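Long-range contact in tapirin (Caldicellulosiruptor hydrothermalis, PDB 6N2C), which probably helps the cell adhere to plant biomass by binding cellulose through a zinc-containing beta-helix domain: residues Y172-T184 with K566-V578. Residues are numbered along the deposited sequence; the frame is centred on the assembly and turned at random.
Sequences YLLAWDSNIFDFT and KNIIKIENVQPPV
Asp182 OD1, lying against Ile571 CG1, is gripped twice from one face of its carboxylate plane: Thr184 OG1 donates to it over 2.7 Å on the syn side, and Thr184 N on the anti side, the latter bond closing an Asx turn. The case illustrates how the start of a beta-helix domain can be packed against a segment from far along the chain, for 172-184 leads into strand 186-190 of the parallel beta-helix while 566-578 is the irregular segment after helix 557-565, the last part of the chain that is ordered. The two runs are antiparallel but form no sheet. Waters span the gap instead, one of them accepting from Phe183 N and bridging to Lys570 O at 2.7 Å, another accepting from Glu572 N and lying next to Phe181 O.

The OG1 bond helps fix the rotation of the Thr184 side chain and so the place of CG2. This side chain crosses that of Ile569 at about a right angle, with CG2 3.5 Å from Ile569 CD1, and CG2 also meets Ile571 CD1. Leu564 of the preceding helix packs against both isoleucines.

Further along, Trp176 supplies the broad apolar surface. With CG anti to the backbone N (chi1 -178°), its indole is laid beneath the two prolines in CH-pi contacts on one face: Pro576 CB sits 3.8 Å from the centroid of the five-membered ring, and Pro577 CD 3.7 Å from that of the six-membered ring. Val574 CG1 approaches in the plane, at the edge near CZ2, and the same methyl also reaches Phe181 CD2. Ile452 of helix 451-457 touches both Trp176 and Phe181.

In the conformer described, Ser178 OG links the edge of this indole to the 566-578 segment. It accepts from Trp176 NE1 nearly in the ring plane at 2.9 Å and donates to Val574 O over 3.2 Å, arriving from well above the carbonyl plane, 71° out of it.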
ATOM      1  N   TYR A 172       6.490  12.758 -12.425  1.00 36.81           N
ATOM      2  CA  TYR A 172       5.074  12.816 -12.735  1.00 28.44           C
ATOM      3  C   TYR A 172       4.652  11.448 -13.225  1.00 21.98           C
ATOM      4  O   TYR A 172       3.499  10.998 -12.950  1.00 21.53           O
ATOM      5  CB  TYR A 172       4.793  13.874 -13.793  1.00 33.48           C
ATOM      6  CG  TYR A 172       3.363  14.322 -13.853  1.00 37.63           C
ATOM      7  CD1 TYR A 172       2.548  14.434 -12.677  1.00 37.54           C
ATOM      8  CD2 TYR A 172       2.800  14.629 -15.096  1.00 41.11           C
ATOM      9  CE1 TYR A 172       1.239  14.824 -12.751  1.00 35.63           C
ATOM     10  CE2 TYR A 172       1.483  15.001 -15.198  1.00 43.74           C
ATOM     11  CZ  TYR A 172       0.693  15.133 -14.056  1.00 40.39           C
ATOM     12  OH  TYR A 172      -0.609  15.509 -14.176  1.00 39.04           O
ATOM     13  N   LEU A 173       5.544  10.761 -13.941  1.00 20.26           N
ATOM     14  CA  LEU A 173       5.212   9.450 -14.533  1.00 23.69           C
ATOM     15  C   LEU A 173       5.497   8.181 -13.693  1.00 21.51           C
ATOM     16  O   LEU A 173       5.472   7.035 -14.176  1.00 20.47           O
ATOM     17  CB  LEU A 173       5.851   9.313 -15.912  1.00 25.30           C
ATOM     18  CG  LEU A 173       5.427  10.435 -16.876  1.00 27.34           C
ATOM     19  CD1 LEU A 173       6.146  10.114 -18.191  1.00 31.46           C
ATOM     20  CD2 LEU A 173       3.941  10.477 -17.085  1.00 31.88           C
ATOM     21  N   LEU A 174       5.813   8.394 -12.424  1.00 22.60           N
ATOM     22  CA  LEU A 174       6.109   7.283 -11.540  1.00 19.92           C
ATOM     23  C   LEU A 174       4.906   6.355 -11.546  1.00 18.32           C
ATOM     24  O   LEU A 174       3.782   6.825 -11.330  1.00 19.36           O
ATOM     25  CB  LEU A 174       6.286   7.832 -10.120  1.00 21.10           C
ATOM     26  CG  LEU A 174       6.565   6.727  -9.036  1.00 22.44           C
ATOM     27  CD1 LEU A 174       7.764   5.864  -9.375  1.00 28.97           C
ATOM     28  CD2 LEU A 174       6.754   7.473  -7.759  1.00 24.26           C
ATOM     29  N   ALA A 175       5.181   5.099 -11.837  1.00 17.24           N
ATOM     30  CA  ALA A 175       4.164   4.019 -11.793  1.00 17.43           C
ATOM     31  C   ALA A 175       3.054   4.204 -12.798  1.00 17.37           C
ATOM     32  O   ALA A 175       2.010   3.620 -12.689  1.00 15.91           O
ATOM     33  CB  ALA A 175       3.598   3.764 -10.388  1.00 17.23           C
ATOM     34  N   TRP A 176       3.277   5.013 -13.839  1.00 18.33           N
ATOM     35  CA  TRP A 176       2.260   5.108 -14.875  1.00 18.00           C
ATOM     36  C   TRP A 176       2.079   3.786 -15.568  1.00 18.59           C
ATOM     37  O   TRP A 176       3.038   3.184 -15.967  1.00 21.41           O
ATOM     38  CB  TRP A 176       2.653   6.171 -15.906  1.00 20.06           C
ATOM     39  CG  TRP A 176       1.510   6.243 -16.947  1.00 21.50           C
ATOM     40  CD1 TRP A 176       1.361   5.478 -18.086  1.00 23.57           C
ATOM     41  CD2 TRP A 176       0.363   7.015 -16.821  1.00 21.51           C
ATOM     42  NE1 TRP A 176       0.159   5.786 -18.673  1.00 23.29           N
ATOM     43  CE2 TRP A 176      -0.471   6.730 -17.915  1.00 23.49           C
ATOM     44  CE3 TRP A 176      -0.073   7.968 -15.870  1.00 23.20           C
ATOM     45  CZ2 TRP A 176      -1.714   7.313 -18.059  1.00 21.97           C
ATOM     46  CZ3 TRP A 176      -1.286   8.570 -16.024  1.00 24.61           C
ATOM     47  CH2 TRP A 176      -2.108   8.243 -17.153  1.00 23.74           C
ATOM     48  N   ASP A 177       0.851   3.281 -15.683  1.00 18.15           N
ATOM     49  CA  ASP A 177       0.652   1.960 -16.315  1.00 17.78           C
ATOM     50  C   ASP A 177      -0.679   2.089 -17.095  1.00 19.76           C
ATOM     51  O   ASP A 177      -1.751   2.102 -16.502  1.00 18.56           O
ATOM     52  CB  ASP A 177       0.549   0.826 -15.263  1.00 17.93           C
ATOM     53  CG  ASP A 177       0.371  -0.528 -15.877  1.00 19.77           C
ATOM     54  OD1 ASP A 177       0.141  -0.641 -17.117  1.00 19.88           O
ATOM     55  OD2 ASP A 177       0.420  -1.542 -15.116  1.00 21.28           O
ATOM     56  N   SER A 178      -0.609   2.226 -18.407  0.64 20.13           N
ATOM     57  CA  SER A 178      -1.852   2.400 -19.182  0.64 20.49           C
ATOM     58  C   SER A 178      -2.800   1.225 -19.117  0.64 20.72           C
ATOM     59  O   SER A 178      -4.001   1.400 -19.349  0.64 17.71           O
ATOM     60  CB  SER A 178      -1.551   2.779 -20.666  0.64 22.59           C
ATOM     61  OG  SER A 178      -0.800   3.987 -20.780  0.64 22.78           O
ATOM     62  N   ASN A 179      -2.321   0.029 -18.793  1.00 20.15           N
ATOM     63  CA  ASN A 179      -3.213  -1.109 -18.546  1.00 20.52           C
ATOM     64  C   ASN A 179      -4.178  -0.910 -17.357  1.00 19.22           C
ATOM     65  O   ASN A 179      -5.168  -1.600 -17.288  1.00 18.55           O
ATOM     66  CB  ASN A 179      -2.540  -2.410 -18.242  1.00 25.13           C
ATOM     67  CG  ASN A 179      -1.701  -2.955 -19.387  1.00 27.69           C
ATOM     68  OD1 ASN A 179      -0.609  -3.466 -19.123  1.00 47.52           O
ATOM     69  ND2 ASN A 179      -2.163  -2.907 -20.566  1.00 25.28           N
ATOM     70  N   ILE A 180      -3.904   0.015 -16.456  1.00 16.06           N
ATOM     71  CA  ILE A 180      -4.867   0.358 -15.397  1.00 15.20           C
ATOM     72  C   ILE A 180      -6.264   0.683 -15.973  1.00 17.47           C
ATOM     73  O   ILE A 180      -7.282   0.451 -15.332  1.00 15.69           O
ATOM     74  CB  ILE A 180      -4.266   1.409 -14.443  1.00 16.47           C
ATOM     75  CG1 ILE A 180      -3.268   0.680 -13.496  1.00 19.20           C
ATOM     76  CG2 ILE A 180      -5.307   2.087 -13.613  1.00 17.30           C
ATOM     77  CD1 ILE A 180      -2.279   1.642 -12.800  1.00 18.87           C
ATOM     78  N   PHE A 181      -6.271   1.282 -17.188  1.00 15.64           N
ATOM     79  CA  PHE A 181      -7.516   1.733 -17.801  1.00 17.04           C
ATOM     80  C   PHE A 181      -8.064   0.728 -18.768  1.00 19.52           C
ATOM     81  O   PHE A 181      -9.110   1.000 -19.370  1.00 18.48           O
ATOM     82  CB  PHE A 181      -7.262   3.027 -18.552  1.00 15.58           C
ATOM     83  CG  PHE A 181      -6.665   4.078 -17.675  1.00 16.40           C
ATOM     84  CD1 PHE A 181      -7.423   4.786 -16.788  1.00 17.61           C
ATOM     85  CD2 PHE A 181      -5.277   4.269 -17.667  1.00 18.42           C
ATOM     86  CE1 PHE A 181      -6.829   5.703 -15.951  1.00 20.61           C
ATOM     87  CE2 PHE A 181      -4.698   5.191 -16.855  1.00 18.23           C
ATOM     88  CZ  PHE A 181      -5.465   5.907 -15.984  1.00 18.64           C
ATOM     89  N   ASP A 182      -7.432  -0.429 -18.874  1.00 18.57           N
ATOM     90  CA  ASP A 182      -7.900  -1.527 -19.706  1.00 16.60           C
ATOM     91  C   ASP A 182      -8.433  -2.671 -18.868  1.00 17.24           C
ATOM     92  O   ASP A 182      -7.661  -3.523 -18.321  1.00 15.90           O
ATOM     93  CB  ASP A 182      -6.776  -1.976 -20.596  1.00 16.66           C
ATOM     94  CG  ASP A 182      -7.166  -3.075 -21.565  1.00 17.34           C
ATOM     95  OD1 ASP A 182      -8.177  -3.747 -21.357  1.00 14.82           O
ATOM     96  OD2 ASP A 182      -6.319  -3.319 -22.537  1.00 16.49           O
ATOM     97  N   PHE A 183      -9.780  -2.760 -18.827  1.00 15.53           N
ATOM     98  CA  PHE A 183     -10.381  -3.784 -17.961  1.00 13.24           C
ATOM     99  C   PHE A 183     -10.323  -5.188 -18.469  1.00 14.73           C
ATOM    100  O   PHE A 183     -10.878  -6.104 -17.841  1.00 14.95           O
ATOM    101  CB  PHE A 183     -11.725  -3.275 -17.377  1.00 13.61           C
ATOM    102  CG  PHE A 183     -11.525  -2.233 -16.355  1.00 13.14           C
ATOM    103  CD1 PHE A 183     -11.339  -2.608 -15.024  1.00 12.83           C
ATOM    104  CD2 PHE A 183     -11.304  -0.916 -16.749  1.00 13.30           C
ATOM    105  CE1 PHE A 183     -10.999  -1.644 -14.102  1.00 12.99           C
ATOM    106  CE2 PHE A 183     -11.015   0.056 -15.826  1.00 14.88           C
ATOM    107  CZ  PHE A 183     -10.818  -0.380 -14.474  1.00 14.21           C
ATOM    108  N   THR A 184      -9.648  -5.444 -19.611  1.00 13.52           N
ATOM    109  CA  THR A 184      -9.352  -6.799 -19.975  1.00 13.43           C
ATOM    110  C   THR A 184      -8.042  -7.328 -19.279  1.00 13.77           C
ATOM    111  O   THR A 184      -7.617  -8.508 -19.548  1.00 16.21           O
ATOM    112  CB  THR A 184      -9.152  -7.020 -21.500  1.00 15.97           C
ATOM    113  OG1 THR A 184      -7.965  -6.365 -21.925  1.00 14.83           O
ATOM    114  CG2 THR A 184     -10.384  -6.510 -22.254  1.00 17.04           C
ATOM    115  N   LYS A 566     -21.183  -4.150 -26.544  1.00 19.20           N
ATOM    116  CA  LYS A 566     -22.193  -3.639 -25.658  1.00 21.38           C
ATOM    117  C   LYS A 566     -21.738  -2.486 -24.811  1.00 19.05           C
ATOM    118  O   LYS A 566     -22.535  -1.955 -24.012  1.00 19.00           O
ATOM    119  CB  LYS A 566     -22.745  -4.738 -24.797  1.00 19.26           C
ATOM    120  CG  LYS A 566     -23.312  -5.972 -25.467  1.00 22.43           C
ATOM    121  CD  LYS A 566     -24.279  -5.660 -26.631  1.00 26.51           C
ATOM    122  CE  LYS A 566     -25.044  -6.887 -27.035  1.00 29.67           C
ATOM    123  NZ  LYS A 566     -25.624  -6.681 -28.385  1.00 34.77           N
ATOM    124  N   ASN A 567     -20.538  -1.973 -25.046  1.00 17.31           N
ATOM    125  CA  ASN A 567     -19.921  -0.924 -24.286  1.00 19.18           C
ATOM    126  C   ASN A 567     -19.928  -1.217 -22.775  1.00 16.99           C
ATOM    127  O   ASN A 567     -19.981  -0.278 -21.931  1.00 18.02           O
ATOM    128  CB  ASN A 567     -20.563   0.465 -24.519  1.00 23.52           C
ATOM    129  CG  ASN A 567     -20.389   1.039 -25.947  1.00 27.23           C
ATOM    130  OD1 ASN A 567     -20.994   2.066 -26.237  1.00 38.72           O
ATOM    131  ND2 ASN A 567     -19.541   0.462 -26.783  1.00 25.67           N
ATOM    132  N   ILE A 568     -19.800  -2.508 -22.398  1.00 14.10           N
ATOM    133  CA  ILE A 568     -19.633  -2.859 -21.008  1.00 14.84           C
ATOM    134  C   ILE A 568     -18.164  -2.585 -20.631  1.00 16.19           C
ATOM    135  O   ILE A 568     -17.841  -2.255 -19.481  1.00 17.24           O
ATOM    136  CB  ILE A 568     -20.054  -4.329 -20.762  1.00 14.62           C
ATOM    137  CG1 ILE A 568     -21.504  -4.490 -20.977  1.00 15.21           C
ATOM    138  CG2 ILE A 568     -19.646  -4.800 -19.352  1.00 14.30           C
ATOM    139  CD1 ILE A 568     -21.942  -5.894 -21.251  1.00 15.31           C
ATOM    140  N   ILE A 569     -17.270  -2.706 -21.607  0.69 16.12           N
ATOM    141  CA  ILE A 569     -15.925  -2.148 -21.485  0.69 15.46           C
ATOM    142  C   ILE A 569     -15.621  -1.300 -22.663  0.69 16.36           C
ATOM    143  O   ILE A 569     -16.176  -1.475 -23.738  0.69 15.33           O
ATOM    144  CB  ILE A 569     -14.852  -3.270 -21.272  0.69 16.72           C
ATOM    145  CG1 ILE A 569     -14.794  -4.209 -22.497  0.69 17.11           C
ATOM    146  CG2 ILE A 569     -15.149  -4.023 -19.981  0.69 16.34           C
ATOM    147  CD1 ILE A 569     -13.676  -5.244 -22.486  0.69 17.82           C
ATOM    148  N   LYS A 570     -14.758  -0.327 -22.442  1.00 16.94           N
ATOM    149  CA  LYS A 570     -14.226   0.521 -23.518  1.00 20.48           C
ATOM    150  C   LYS A 570     -12.724   0.478 -23.340  1.00 25.08           C
ATOM    151  O   LYS A 570     -12.236   0.703 -22.174  1.00 23.39           O
ATOM    152  CB  LYS A 570     -14.777   1.988 -23.384  1.00 21.34           C
ATOM    153  CG  LYS A 570     -16.238   2.146 -23.814  1.00 28.26           C
ATOM    154  CD  LYS A 570     -16.543   3.535 -24.444  1.00 37.11           C
ATOM    155  CE  LYS A 570     -17.929   3.548 -25.052  1.00 42.13           C
ATOM    156  NZ  LYS A 570     -18.256   4.909 -25.604  1.00 41.05           N
ATOM    157  N   ILE A 571     -12.004   0.300 -24.449  1.00 23.23           N
ATOM    158  CA  ILE A 571     -10.535   0.260 -24.434  1.00 25.90           C
ATOM    159  C   ILE A 571     -10.041   1.436 -25.225  1.00 35.09           C
ATOM    160  O   ILE A 571     -10.406   1.580 -26.399  1.00 29.81           O
ATOM    161  CB  ILE A 571      -9.966  -1.052 -24.982  1.00 27.53           C
ATOM    162  CG1 ILE A 571     -10.464  -2.255 -24.160  1.00 29.81           C
ATOM    163  CG2 ILE A 571      -8.422  -1.001 -25.015  1.00 25.90           C
ATOM    164  CD1 ILE A 571     -10.210  -3.585 -24.867  1.00 34.74           C
ATOM    165  N   GLU A 572      -9.293   2.326 -24.585  1.00 31.42           N
ATOM    166  CA  GLU A 572      -8.826   3.496 -25.260  1.00 37.71           C
ATOM    167  C   GLU A 572      -7.319   3.418 -25.331  1.00 44.27           C
ATOM    168  O   GLU A 572      -6.636   2.776 -24.474  1.00 38.34           O
ATOM    169  CB  GLU A 572      -9.432   4.755 -24.675  1.00 45.34           C
ATOM    170  CG  GLU A 572      -8.613   5.517 -23.679  1.00 51.86           C
ATOM    171  CD  GLU A 572      -9.228   6.886 -23.352  1.00 61.47           C
ATOM    172  OE1 GLU A 572     -10.192   6.879 -22.571  1.00 49.83           O
ATOM    173  OE2 GLU A 572      -8.761   7.950 -23.878  1.00 64.59           O
ATOM    174  N   ASN A 573      -6.797   4.037 -26.382  1.00 48.83           N
ATOM    175  CA  ASN A 573      -5.349   4.108 -26.605  1.00 58.16           C
ATOM    176  C   ASN A 573      -4.745   5.120 -25.626  1.00 57.07           C
ATOM    177  O   ASN A 573      -4.343   6.225 -26.018  1.00 53.81           O
ATOM    178  CB  ASN A 573      -5.042   4.483 -28.071  1.00 60.63           C
ATOM    179  CG  ASN A 573      -3.553   4.657 -28.325  1.00 68.60           C
ATOM    180  OD1 ASN A 573      -2.744   3.876 -27.832  1.00 76.50           O
ATOM    181  ND2 ASN A 573      -3.187   5.702 -29.058  1.00 64.98           N
ATOM    182  N   VAL A 574      -4.705   4.758 -24.341  1.00 51.66           N
ATOM    183  CA  VAL A 574      -4.261   5.704 -23.322  1.00 53.52           C
ATOM    184  C   VAL A 574      -2.734   5.809 -23.439  1.00 59.85           C
ATOM    185  O   VAL A 574      -2.035   4.780 -23.645  1.00 49.37           O
ATOM    186  CB  VAL A 574      -4.643   5.290 -21.883  1.00 51.83           C
ATOM    187  CG1 VAL A 574      -3.844   6.106 -20.859  1.00 55.33           C
ATOM    188  CG2 VAL A 574      -6.130   5.477 -21.664  1.00 50.57           C
ATOM    189  N   GLN A 575      -2.245   7.044 -23.315  1.00 60.71           N
ATOM    190  CA  GLN A 575      -0.819   7.331 -23.315  1.00 62.65           C
ATOM    191  C   GLN A 575      -0.470   8.132 -22.054  1.00 51.43           C
ATOM    192  O   GLN A 575      -1.315   8.878 -21.541  1.00 46.81           O
ATOM    193  CB  GLN A 575      -0.407   8.140 -24.560  1.00 69.04           C
ATOM    194  CG  GLN A 575      -0.641   7.468 -25.909  1.00 71.92           C
ATOM    195  CD  GLN A 575      -0.192   6.025 -25.944  1.00 74.22           C
ATOM    196  OE1 GLN A 575      -0.976   5.143 -26.279  1.00 81.20           O
ATOM    197  NE2 GLN A 575       1.060   5.768 -25.573  1.00 69.77           N
ATOM    198  N   PRO A 576       0.793   7.996 -21.571  1.00 54.03           N
ATOM    199  CA  PRO A 576       1.228   8.783 -20.405  1.00 52.38           C
ATOM    200  C   PRO A 576       1.224  10.267 -20.730  1.00 60.53           C
ATOM    201  O   PRO A 576       1.704  10.633 -21.822  1.00 66.63           O
ATOM    202  CB  PRO A 576       2.651   8.280 -20.124  1.00 53.07           C
ATOM    203  CG  PRO A 576       3.058   7.402 -21.266  1.00 51.61           C
ATOM    204  CD  PRO A 576       1.821   7.030 -22.035  1.00 50.96           C
ATOM    205  N   PRO A 577       0.693  11.116 -19.826  1.00 64.99           N
ATOM    206  CA  PRO A 577       0.594  12.549 -20.148  1.00 78.85           C
ATOM    207  C   PRO A 577       1.920  13.340 -20.043  1.00 85.82           C
ATOM    208  O   PRO A 577       2.774  13.033 -19.191  1.00 84.24           O
ATOM    209  CB  PRO A 577      -0.449  13.082 -19.140  1.00 75.41           C
ATOM    210  CG  PRO A 577      -0.802  11.932 -18.278  1.00 72.97           C
ATOM    211  CD  PRO A 577       0.190  10.845 -18.478  1.00 62.95           C
ATOM    212  N   VAL A 578       2.064  14.338 -20.931  1.00 94.95           N
ATOM    213  CA  VAL A 578       3.158  15.331 -20.888  1.00 95.15           C
ATOM    214  C   VAL A 578       2.640  16.737 -21.246  1.00 88.35           C
ATOM    215  O   VAL A 578       1.749  17.287 -20.590  1.00 85.13           O
ATOM    216  CB  VAL A 578       4.322  14.941 -21.829  1.00 92.22           C
ATOM    217  CG1 VAL A 578       5.492  15.913 -21.671  1.00 94.46           C
ATOM    218  CG2 VAL A 578       4.781  13.504 -21.564  1.00 93.39           C
TER
HETATM  219  O   HOH W   1      -5.631   1.468 -21.754  0.94 22.21           O
HETATM  220  O   HOH W   2      -8.392   1.644 -22.008  0.87 22.62           O
HETATM  221  O   HOH W   3     -11.475  -1.155 -20.346  0.91 25.28           O